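Local coordinates for protein leucine aminopeptidase (PDB 5GNE) that probably removes amino-terminal residues from peptides as a zinc-dependent M28-family aminopeptidase, at residues Leu16-Gln19 / Leu20-Lys23; Ile27-Asp31 / His32-Ile36; Ile40-Asn43 / Ile44-Leu48; Asn60-Tyr64 / Ile65-Ser69. All coordinates share one frame; numbering follows the deposited sequence.

Contact 1: Leu16-Gln19 / Leu20-Lys23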
loop_
_atom_site.group_PDB
_atom_site.type_symbol
_atom_site.label_atom_id
_atom_site.label_comp_id
_atom_site.label_asym_id
_atom_site.label_seq_id
_atom_site.Cartn_x
_atom_site.Cartn_y
_atom_site.Cartn_z
ATOM N N LEU A 16 -3.696 22.857 2.460
ATOM C CA LEU A 16 -3.969 22.326 3.786
ATOM C C LEU A 16 -3.324 23.202 4.866
ATOM O O LEU A 16 -3.895 23.397 5.936
ATOM C CB LEU A 16 -3.452 20.906 3.864
ATOM C CG LEU A 16 -3.968 19.950 4.930
ATOM C CD1 LEU A 16 -5.441 20.223 5.151
ATOM C CD2 LEU A 16 -3.715 18.523 4.447
ATOM N N TYR A 17 -2.150 23.758 4.585
ATOM C CA TYR A 17 -1.496 24.610 5.581
ATOM C C TYR A 17 -2.381 25.767 6.026
ATOM O O TYR A 17 -2.486 26.047 7.224
ATOM C CB TYR A 17 -0.178 25.171 5.070
ATOM C CG TYR A 17 0.419 26.166 6.039
ATOM C CD1 TYR A 17 0.821 25.762 7.316
ATOM C CD2 TYR A 17 0.566 27.513 5.702
ATOM C CE1 TYR A 17 1.365 26.670 8.234
ATOM C CE2 TYR A 17 1.117 28.436 6.618
ATOM C CZ TYR A 17 1.511 27.999 7.876
ATOM O OH TYR A 17 2.060 28.883 8.793
ATOM N N GLU A 18 -3.004 26.451 5.065
ATOM C CA GLU A 18 -3.813 27.619 5.396
ATOM C C GLU A 18 -4.982 27.249 6.301
ATOM O O GLU A 18 -5.446 28.078 7.079
ATOM C CB GLU A 18 -4.317 28.314 4.129
ATOM C CG GLU A 18 -3.175 28.863 3.288
ATOM C CD GLU A 18 -2.420 29.993 3.985
ATOM O OE1 GLU A 18 -3.053 30.747 4.743
ATOM O OE2 GLU A 18 -1.203 30.140 3.769
ATOM N N GLN A 19 -5.442 26.004 6.211
ATOM C CA GLN A 19 -6.464 25.494 7.131
ATOM C C GLN A 19 -5.901 25.114 8.516
ATOM O O GLN A 19 -6.658 24.856 9.449
ATOM C CB GLN A 19 -7.161 24.260 6.528
ATOM C CG GLN A 19 -7.870 24.502 5.196
ATOM C CD GLN A 19 -8.815 25.677 5.254
ATOM O OE1 GLN A 19 -9.617 25.795 6.181
ATOM N NE2 GLN A 19 -8.681 26.591 4.298
ATOM N N LEU A 20 -4.582 25.049 8.647
ATOM C CA LEU A 20 -3.969 24.547 9.880
ATOM C C LEU A 20 -3.080 25.572 10.564
ATOM O O LEU A 20 -2.547 25.302 11.647
ATOM C CB LEU A 20 -3.143 23.281 9.610
ATOM C CG LEU A 20 -3.936 22.055 9.186
ATOM C CD1 LEU A 20 -2.991 20.954 8.750
ATOM C CD2 LEU A 20 -4.817 21.602 10.321
ATOM N N LYS A 21 -2.846 26.682 9.871
ATOM C CA LYS A 21 -1.947 27.761 10.288
ATOM C C LYS A 21 -1.938 28.042 11.778
ATOM O O LYS A 21 -0.890 28.085 12.407
ATOM C CB LYS A 21 -2.339 29.052 9.572
ATOM C CG LYS A 21 -1.250 29.681 8.749
ATOM C CD LYS A 21 -1.598 31.125 8.409
ATOM C CE LYS A 21 -2.998 31.247 7.853
ATOM N NZ LYS A 21 -3.214 32.602 7.270
ATOM N N ASP A 22 -3.125 28.276 12.321
ATOM C CA ASP A 22 -3.261 28.756 13.687
ATOM C C ASP A 22 -2.879 27.705 14.711
ATOM O O ASP A 22 -2.623 28.039 15.867
ATOM C CB ASP A 22 -4.673 29.299 13.915
ATOM C CG ASP A 22 -4.930 30.582 13.124
ATOM O OD1 ASP A 22 -3.952 31.308 12.829
ATOM O OD2 ASP A 22 -6.094 30.858 12.769
ATOM N N LYS A 23 -2.849 26.438 14.308
ATOM C CA LYS A 23 -2.466 25.386 15.243
ATOM C C LYS A 23 -1.073 24.814 14.942
ATOM O O LYS A 23 -0.581 23.946 15.655
ATOM C CB LYS A 23 -3.516 24.275 15.258
ATOM C CG LYS A 23 -4.947 24.749 15.523
ATOM C CD LYS A 23 -5.720 23.701 16.328
ATOM C CE LYS A 23 -7.207 24.027 16.517
ATOM N NZ LYS A 23 -8.027 22.774 16.706
#
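Lys21 bends back across the last turn of helix 14-20 and meets two residues of that turn, Tyr17 and Glu18. Lys21 CB lies 3.8 Å from Tyr17 O. From there Lys21 CG comes against the phenol at an oblique slant, 3.3 Å from Tyr17 CZ and almost as near to the hydroxyl oxygen; the two side chains cross at about a right angle. CD passes on toward the carboxylate of Glu18, and a bend at chi3 (-49°) brings Lys21 CE to 3.2 Å from Glu18 OE1. The ammonium group continues to the same oxygen: Lys21 NZ and Glu18 OE1 form a salt bridge of 3.1 Å, weak as a hydrogen bond. In the backbone, the turn closes on Tyr17 O, which takes a hydrogen bond of 2.7 Å from Leu20 N and a weak, bent one from Lys21 N. Elsewhere on the turn Leu20 CD1 packs 4.1 Å from Leu16 CG, and both leucines also rest on Leu48 of helix 42-55. Tyr17 instead packs against strands 25-29 and 33-38. The chemistry is thus divided: leucines and phenol seat the helix end between helix 42-55 and the hairpin, whereas the Glu18-Lys21 pair is exposed, where solvent probably weakens the attraction between its charges.

Contact 2: Ile27-Asp31 / His32-Ile36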
loop_
_atom_site.group_PDB
_atom_site.type_symbol
_atom_site.label_atom_id
_atom_site.label_comp_id
_atom_site.label_asym_id
_atom_site.label_seq_id
_atom_site.Cartn_x
_atom_site.Cartn_y
_atom_site.Cartn_z
ATOM N N ILE A 27 7.900 25.239 9.720
ATOM C CA ILE A 27 9.344 25.037 9.755
ATOM C C ILE A 27 10.016 25.481 8.447
ATOM O O ILE A 27 10.988 26.203 8.464
ATOM C CB ILE A 27 9.703 23.557 10.023
ATOM C CG1 ILE A 27 9.159 23.097 11.373
ATOM C CG2 ILE A 27 11.212 23.359 9.958
ATOM C CD1 ILE A 27 9.036 21.560 11.497
ATOM N N ALA A 28 9.488 25.027 7.318
ATOM C CA ALA A 28 9.979 25.402 5.997
ATOM C C ALA A 28 8.785 25.446 5.064
ATOM O O ALA A 28 7.770 24.813 5.325
ATOM C CB ALA A 28 11.021 24.421 5.493
ATOM N N GLN A 29 8.895 26.223 3.996
ATOM C CA GLN A 29 7.818 26.386 3.035
ATOM C C GLN A 29 8.328 26.584 1.631
ATOM O O GLN A 29 9.361 27.180 1.450
ATOM C CB GLN A 29 6.937 27.569 3.415
ATOM C CG GLN A 29 5.531 27.511 2.809
ATOM C CD GLN A 29 4.630 28.571 3.383
ATOM O OE1 GLN A 29 4.925 29.762 3.286
ATOM N NE2 GLN A 29 3.523 28.147 3.996
ATOM N N SER A 30 7.604 26.051 0.645
ATOM C CA SER A 30 7.898 26.268 -0.780
ATOM C C SER A 30 6.689 26.930 -1.444
ATOM O O SER A 30 5.717 27.242 -0.783
ATOM C CB SER A 30 8.225 24.949 -1.482
ATOM O OG SER A 30 7.048 24.139 -1.653
ATOM N N ASP A 31 6.728 27.156 -2.748
ATOM C CA ASP A 31 5.568 27.738 -3.413
ATOM C C ASP A 31 4.316 26.832 -3.274
ATOM O O ASP A 31 3.199 27.338 -3.326
ATOM C CB ASP A 31 5.876 28.091 -4.876
ATOM C CG ASP A 31 6.284 26.902 -5.713
ATOM O OD1 ASP A 31 6.778 25.907 -5.154
ATOM O OD2 ASP A 31 6.152 26.992 -6.955
ATOM N N HIS A 32 4.500 25.516 -3.119
ATOM C CA HIS A 32 3.363 24.575 -3.069
ATOM C C HIS A 32 3.178 23.780 -1.753
ATOM O O HIS A 32 2.055 23.362 -1.444
ATOM C CB HIS A 32 3.471 23.569 -4.215
ATOM C CG HIS A 32 3.422 24.203 -5.571
ATOM N ND1 HIS A 32 2.353 24.967 -5.991
ATOM C CD2 HIS A 32 4.290 24.161 -6.610
ATOM C CE1 HIS A 32 2.578 25.390 -7.224
ATOM N NE2 HIS A 32 3.741 24.912 -7.624
ATOM N N PHE A 33 4.238 23.587 -0.968
ATOM C CA PHE A 33 4.118 22.759 0.234
ATOM C C PHE A 33 4.723 23.421 1.462
ATOM O O PHE A 33 5.586 24.328 1.348
ATOM C CB PHE A 33 4.760 21.377 0.017
ATOM C CG PHE A 33 4.092 20.561 -1.067
ATOM C CD1 PHE A 33 3.009 19.755 -0.780
ATOM C CD2 PHE A 33 4.527 20.638 -2.379
ATOM C CE1 PHE A 33 2.379 19.016 -1.781
ATOM C CE2 PHE A 33 3.905 19.911 -3.391
ATOM C CZ PHE A 33 2.828 19.097 -3.091
ATOM N N SER A 34 4.238 22.974 2.622
ATOM C CA SER A 34 4.740 23.394 3.926
ATOM C C SER A 34 5.187 22.223 4.794
ATOM O O SER A 34 4.527 21.179 4.832
ATOM C CB SER A 34 3.667 24.189 4.671
ATOM O OG SER A 34 3.310 25.340 3.907
ATOM N N PHE A 35 6.309 22.409 5.482
ATOM C CA PHE A 35 6.816 21.446 6.443
ATOM C C PHE A 35 6.516 21.994 7.825
ATOM O O PHE A 35 7.015 23.061 8.192
ATOM C CB PHE A 35 8.321 21.216 6.248
ATOM C CG PHE A 35 8.944 20.287 7.265
ATOM C CD1 PHE A 35 8.284 19.140 7.671
ATOM C CD2 PHE A 35 10.216 20.539 7.771
ATOM C CE1 PHE A 35 8.862 18.268 8.584
ATOM C CE2 PHE A 35 10.813 19.675 8.714
ATOM C CZ PHE A 35 10.141 18.542 9.116
ATOM N N ILE A 36 5.657 21.317 8.576
ATOM C CA ILE A 36 5.153 21.901 9.813
ATOM C C ILE A 36 5.209 20.980 11.015
ATOM O O ILE A 36 5.316 19.761 10.906
ATOM C CB ILE A 36 3.685 22.367 9.666
ATOM C CG1 ILE A 36 2.773 21.184 9.350
ATOM C CG2 ILE A 36 3.555 23.443 8.596
ATOM C CD1 ILE A 36 1.248 21.546 9.384
#
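The ring of Phe35 carries Ile27 CD1 over one face, a CH-pi contact 4.0 Å from the ring centroid, while Ile27 CG2 packs 3.7 Å from Phe35 CD2 at the rim. At the turn, the carboxylate of Asp31 lies over one face of the His32 imidazole, offset toward its rim, the two planes 45° apart. Ser30 OG sits at the edge of the Phe33 ring, near its plane. Held by a chi1 of 72° between its own backbone N and carbonyl carbon, Ser30 OG accepts from Phe33 N (2.9 Å) and His32 N (3.2 Å), while Ser30 N donates to Phe33 O at 2.7 Å in a nearly straight bond. Further along, Ile27 and Ala28 both face Phe35 in a classic beta bulge, their two N-H groups sharing Phe35 O. On the sheet face shared by Gln29 and Ser34, the extended Gln29 side chain sends NE2 to Ser34 OG (2.8 Å), the hydroxyl lying in the amide plane. The Ser30 hydroxyl, gripped by two N-H groups, thus fixes the turn of the antiparallel hairpin, and the buried Ser34 hydroxyl has its polar needs met by Gln29 and by Asn14 OD1.

Contact 3: Ile40-Asn43 / Ile44-Leu48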
loop_
_atom_site.group_PDB
_atom_site.type_symbol
_atom_site.label_atom_id
_atom_site.label_comp_id
_atom_site.label_asym_id
_atom_site.label_seq_id
_atom_site.Cartn_x
_atom_site.Cartn_y
_atom_site.Cartn_z
ATOM N N ILE A 40 -1.210 16.558 16.287
ATOM C CA ILE A 40 -2.426 16.018 15.711
ATOM C C ILE A 40 -3.329 15.413 16.792
ATOM O O ILE A 40 -3.008 14.379 17.373
ATOM C CB ILE A 40 -2.103 14.956 14.662
ATOM C CG1 ILE A 40 -1.234 15.569 13.565
ATOM C CG2 ILE A 40 -3.414 14.349 14.092
ATOM C CD1 ILE A 40 -0.739 14.572 12.536
ATOM N N ASP A 41 -4.432 16.090 17.072
ATOM C CA ASP A 41 -5.429 15.616 18.019
ATOM C C ASP A 41 -6.581 15.232 17.105
ATOM O O ASP A 41 -6.407 15.315 15.898
ATOM C CB ASP A 41 -5.780 16.695 19.051
ATOM C CG ASP A 41 -6.191 18.020 18.412
ATOM O OD1 ASP A 41 -6.398 18.064 17.181
ATOM O OD2 ASP A 41 -6.304 19.027 19.143
ATOM N N GLU A 42 -7.743 14.807 17.589
ATOM C CA GLU A 42 -8.703 14.435 16.559
ATOM C C GLU A 42 -9.458 15.645 16.010
ATOM O O GLU A 42 -10.117 15.531 14.983
ATOM C CB GLU A 42 -9.625 13.286 16.990
ATOM C CG GLU A 42 -10.541 13.417 18.154
ATOM C CD GLU A 42 -11.765 12.522 17.953
ATOM O OE1 GLU A 42 -11.598 11.279 18.031
ATOM O OE2 GLU A 42 -12.877 13.044 17.715
ATOM N N ASN A 43 -9.390 16.791 16.674
ATOM C CA ASN A 43 -9.858 18.005 16.011
ATOM C C ASN A 43 -9.108 18.201 14.688
ATOM O O ASN A 43 -9.714 18.363 13.615
ATOM C CB ASN A 43 -9.663 19.231 16.898
ATOM C CG ASN A 43 -10.749 19.367 17.946
ATOM O OD1 ASN A 43 -11.944 19.346 17.628
ATOM N ND2 ASN A 43 -10.343 19.502 19.208
ATOM N N ILE A 44 -7.779 18.135 14.765
ATOM C CA ILE A 44 -6.937 18.348 13.588
ATOM C C ILE A 44 -7.095 17.180 12.618
ATOM O O ILE A 44 -7.115 17.385 11.409
ATOM C CB ILE A 44 -5.460 18.554 13.976
ATOM C CG1 ILE A 44 -5.222 20.018 14.348
ATOM C CG2 ILE A 44 -4.533 18.171 12.823
ATOM C CD1 ILE A 44 -4.479 20.197 15.646
ATOM N N THR A 45 -7.211 15.961 13.144
ATOM C CA THR A 45 -7.517 14.800 12.303
ATOM C C THR A 45 -8.746 15.072 11.437
ATOM O O THR A 45 -8.750 14.762 10.244
ATOM C CB THR A 45 -7.744 13.520 13.130
ATOM O OG1 THR A 45 -6.534 13.156 13.816
ATOM C CG2 THR A 45 -8.157 12.353 12.220
ATOM N N ASN A 46 -9.777 15.673 12.022
ATOM C CA ASN A 46 -11.013 15.923 11.284
ATOM C C ASN A 46 -10.820 16.939 10.179
ATOM O O ASN A 46 -11.439 16.832 9.115
ATOM C CB ASN A 46 -12.129 16.374 12.223
ATOM C CG ASN A 46 -12.706 15.222 13.034
ATOM O OD1 ASN A 46 -12.798 15.294 14.258
ATOM N ND2 ASN A 46 -13.074 14.143 12.352
ATOM N N THR A 47 -9.989 17.945 10.443
ATOM C CA THR A 47 -9.687 18.945 9.429
ATOM C C THR A 47 -8.965 18.281 8.270
ATOM O O THR A 47 -9.308 18.460 7.103
ATOM C CB THR A 47 -8.811 20.073 9.977
ATOM O OG1 THR A 47 -9.411 20.603 11.166
ATOM C CG2 THR A 47 -8.654 21.183 8.931
ATOM N N LEU A 48 -7.951 17.504 8.604
ATOM C CA LEU A 48 -7.212 16.782 7.588
ATOM C C LEU A 48 -8.150 15.963 6.726
ATOM O O LEU A 48 -8.075 16.005 5.501
ATOM C CB LEU A 48 -6.161 15.882 8.229
ATOM C CG LEU A 48 -5.044 16.691 8.902
ATOM C CD1 LEU A 48 -4.181 15.810 9.803
ATOM C CD2 LEU A 48 -4.201 17.419 7.860
#
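Asp41 O is gripped twice by Thr45: the backbone N-H donates to it at 2.9 Å, and the hydroxyl OG1 donates at 3.0 Å from well above the carbonyl plane. The threonine reaches it because OG1 stands beside its own backbone N (chi1 -64°), which turns the hydroxyl back along the helix. The other end of Asp41 serves the same turn. Asp41 is the N-cap residue of helix 42-55, and its OD1 accepts from Ile44 N at 2.8 Å, met nearly along its C-O axis. A chi1 of 53° folds the carboxylate over the first turn to make this bond. Ile44 crosses the cap at about a right angle, and its CD1 lies 3.3 Å from Asp41 OD1. On another branch of the same isoleucine, Ile44 CG2 meets Ile40 CG2 at 4.2 Å; the latter methyl also lies 3.4 Å from Thr45 OG1. Two residues further along, Thr47 N donates to Asn43 O at 3.2 Å. The same oxygen has a weak bond from the Thr47 hydroxyl. Asn43 and Ile44 lie against Lys23, and Ile40 touches Tyr58. The carboxylate of Asp41 satisfies the N-H of Ile44 in the first turn, and its charge there would probably interact favourably with the helix dipole.

Contact 4: Asn60-Tyr64 / Ile65-Ser69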
loop_
_atom_site.group_PDB
_atom_site.type_symbol
_atom_site.label_atom_id
_atom_site.label_comp_id
_atom_site.label_asym_id
_atom_site.label_seq_id
_atom_site.Cartn_x
_atom_site.Cartn_y
_atom_site.Cartn_z
ATOM N N ASN A 60 3.638 12.043 6.882
ATOM C CA ASN A 60 4.335 12.195 8.141
ATOM C C ASN A 60 5.823 12.040 7.914
ATOM O O ASN A 60 6.261 11.034 7.395
ATOM C CB ASN A 60 3.854 11.194 9.180
ATOM C CG ASN A 60 4.376 11.527 10.571
ATOM O OD1 ASN A 60 5.572 11.736 10.755
ATOM N ND2 ASN A 60 3.486 11.612 11.540
ATOM N N ALA A 61 6.597 13.030 8.337
ATOM C CA ALA A 61 8.032 13.053 8.042
ATOM C C ALA A 61 8.851 12.194 8.983
ATOM O O ALA A 61 10.003 11.883 8.671
ATOM C CB ALA A 61 8.554 14.445 8.087
ATOM N N GLU A 62 8.279 11.820 10.124
ATOM C CA GLU A 62 9.054 11.104 11.136
ATOM C C GLU A 62 9.909 9.937 10.626
ATOM O O GLU A 62 11.037 9.787 11.060
ATOM C CB GLU A 62 8.147 10.622 12.268
ATOM C CG GLU A 62 8.953 10.180 13.473
ATOM C CD GLU A 62 8.087 9.786 14.659
ATOM O OE1 GLU A 62 7.827 8.578 14.864
ATOM O OE2 GLU A 62 7.699 10.699 15.415
ATOM N N PRO A 63 9.388 9.103 9.712
ATOM C CA PRO A 63 10.292 8.026 9.294
ATOM C C PRO A 63 11.533 8.542 8.574
ATOM O O PRO A 63 12.507 7.828 8.528
ATOM C CB PRO A 63 9.432 7.200 8.329
ATOM C CG PRO A 63 8.027 7.469 8.766
ATOM C CD PRO A 63 8.028 8.912 9.167
ATOM N N TYR A 64 11.503 9.748 8.019
ATOM C CA TYR A 64 12.672 10.261 7.318
ATOM C C TYR A 64 13.671 10.973 8.244
ATOM O O TYR A 64 14.873 11.022 7.953
ATOM C CB TYR A 64 12.251 11.218 6.180
ATOM C CG TYR A 64 11.357 10.583 5.114
ATOM C CD1 TYR A 64 11.906 10.007 3.983
ATOM C CD2 TYR A 64 9.969 10.540 5.261
ATOM C CE1 TYR A 64 11.113 9.448 3.023
ATOM C CE2 TYR A 64 9.154 9.973 4.294
ATOM C CZ TYR A 64 9.737 9.427 3.176
ATOM O OH TYR A 64 8.950 8.844 2.205
ATOM N N ILE A 65 13.197 11.507 9.363
ATOM C CA ILE A 65 14.041 12.343 10.209
ATOM C C ILE A 65 14.125 11.894 11.671
ATOM O O ILE A 65 14.971 12.396 12.423
ATOM C CB ILE A 65 13.567 13.801 10.168
ATOM C CG1 ILE A 65 12.128 13.935 10.664
ATOM C CG2 ILE A 65 13.672 14.340 8.777
ATOM C CD1 ILE A 65 11.667 15.373 10.648
ATOM N N GLN A 66 13.266 10.953 12.060
ATOM C CA GLN A 66 13.356 10.271 13.365
ATOM C C GLN A 66 13.752 11.118 14.553
ATOM O O GLN A 66 14.811 10.799 15.100
ATOM C CB GLN A 66 14.415 9.144 13.362
ATOM C CG GLN A 66 14.362 8.082 12.286
ATOM C CD GLN A 66 15.333 8.368 11.139
ATOM O OE1 GLN A 66 15.803 9.493 10.962
ATOM N NE2 GLN A 66 15.622 7.343 10.345
ATOM N N GLN A 67 13.016 12.170 14.932
ATOM C CA GLN A 67 13.246 12.831 16.237
ATOM C C GLN A 67 14.500 13.768 16.187
ATOM O O GLN A 67 14.751 14.538 17.109
ATOM C CB GLN A 67 13.379 11.699 17.304
ATOM C CG GLN A 67 12.155 10.625 17.298
ATOM C CD GLN A 67 10.734 11.166 17.338
ATOM O OE1 GLN A 67 10.167 11.310 18.432
ATOM N NE2 GLN A 67 10.272 11.737 16.209
ATOM N N THR A 68 15.241 13.752 15.076
ATOM C CA THR A 68 16.290 14.735 14.813
ATOM C C THR A 68 15.736 16.134 14.974
ATOM O O THR A 68 14.660 16.473 14.435
ATOM C CB THR A 68 16.874 14.592 13.418
ATOM O OG1 THR A 68 17.401 13.269 13.280
ATOM C CG2 THR A 68 18.004 15.604 13.199
ATOM N N SER A 69 16.457 16.917 15.751
ATOM C CA SER A 69 16.095 18.273 16.072
ATOM C C SER A 69 16.073 19.129 14.827
ATOM O O SER A 69 16.909 18.940 13.951
ATOM C CB SER A 69 17.082 18.815 17.099
ATOM O OG SER A 69 16.897 20.200 17.268
#
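Ile65 CD1 lies 4.1 Å from Ala61 CB on the close-packed side of this short helical turn. The CG1 of Ile65 runs over Ala61 O, and both residues rest on Phe35 of strand 33-38. A chi1 of 60° places CG1 between the backbone N and the carbonyl carbon, which points that branch back over the turn toward Ala61. The backbone here is knit through shared acceptors: Ala61 O takes Tyr64 N at 2.7 Å and Ile65 N at 3.3 Å, and Glu62 O takes Ile65 N as well as Gln66 N, the latter at 2.7 Å. At its N-terminal end, Asn60 OD1 caps the turn by accepting from Glu62 N in the carbonyl plane. Tyr64 is held as well, its hydroxyl hydrogen-bonded to Asn320 and Asn323.

The other side is looser. Gln66 and Gln67 are exposed, and the Gln67 side chain slants past that of Glu62, amide and carboxylate planes 69° apart. Although Glu62 OE2 is 2.9 Å from Gln67 NE2, the angle is too poor for a hydrogen bond; OE2 instead forms a salt bridge with Lys167. After Gln66 leaves the helix with positive phi, Ile65 O accepts from both Thr68 N (3.0 Å) and Thr68 OG1 (2.7 Å). The arrangement is that of a side-chain-capped single helical turn running into a type I' beta turn from Ile65 to Thr68, here joining the small antiparallel sheet to the segment before helix 75-81.

In the fold
All four contacts belong to the small N-terminal part of the chain, built round the four-stranded antiparallel sheet. Contact 1 lies between the hairpin of contact 2 and the helix of contact 3, and contact 4 touches the hairpin from elsewhere. Contacts 1, 2 and 4 are partly buried and combine apolar packing with polar groups at their margins; contact 3 is largely on the surface and relies on helix capping. Contacts 3 and 4 both open a helical segment with a side-chain cap, yet do not touch. The side chain of Thr45 in contact 3 is about 8 Å from that of the zinc ligand Glu239 and about 12 Å from a bound zinc ion.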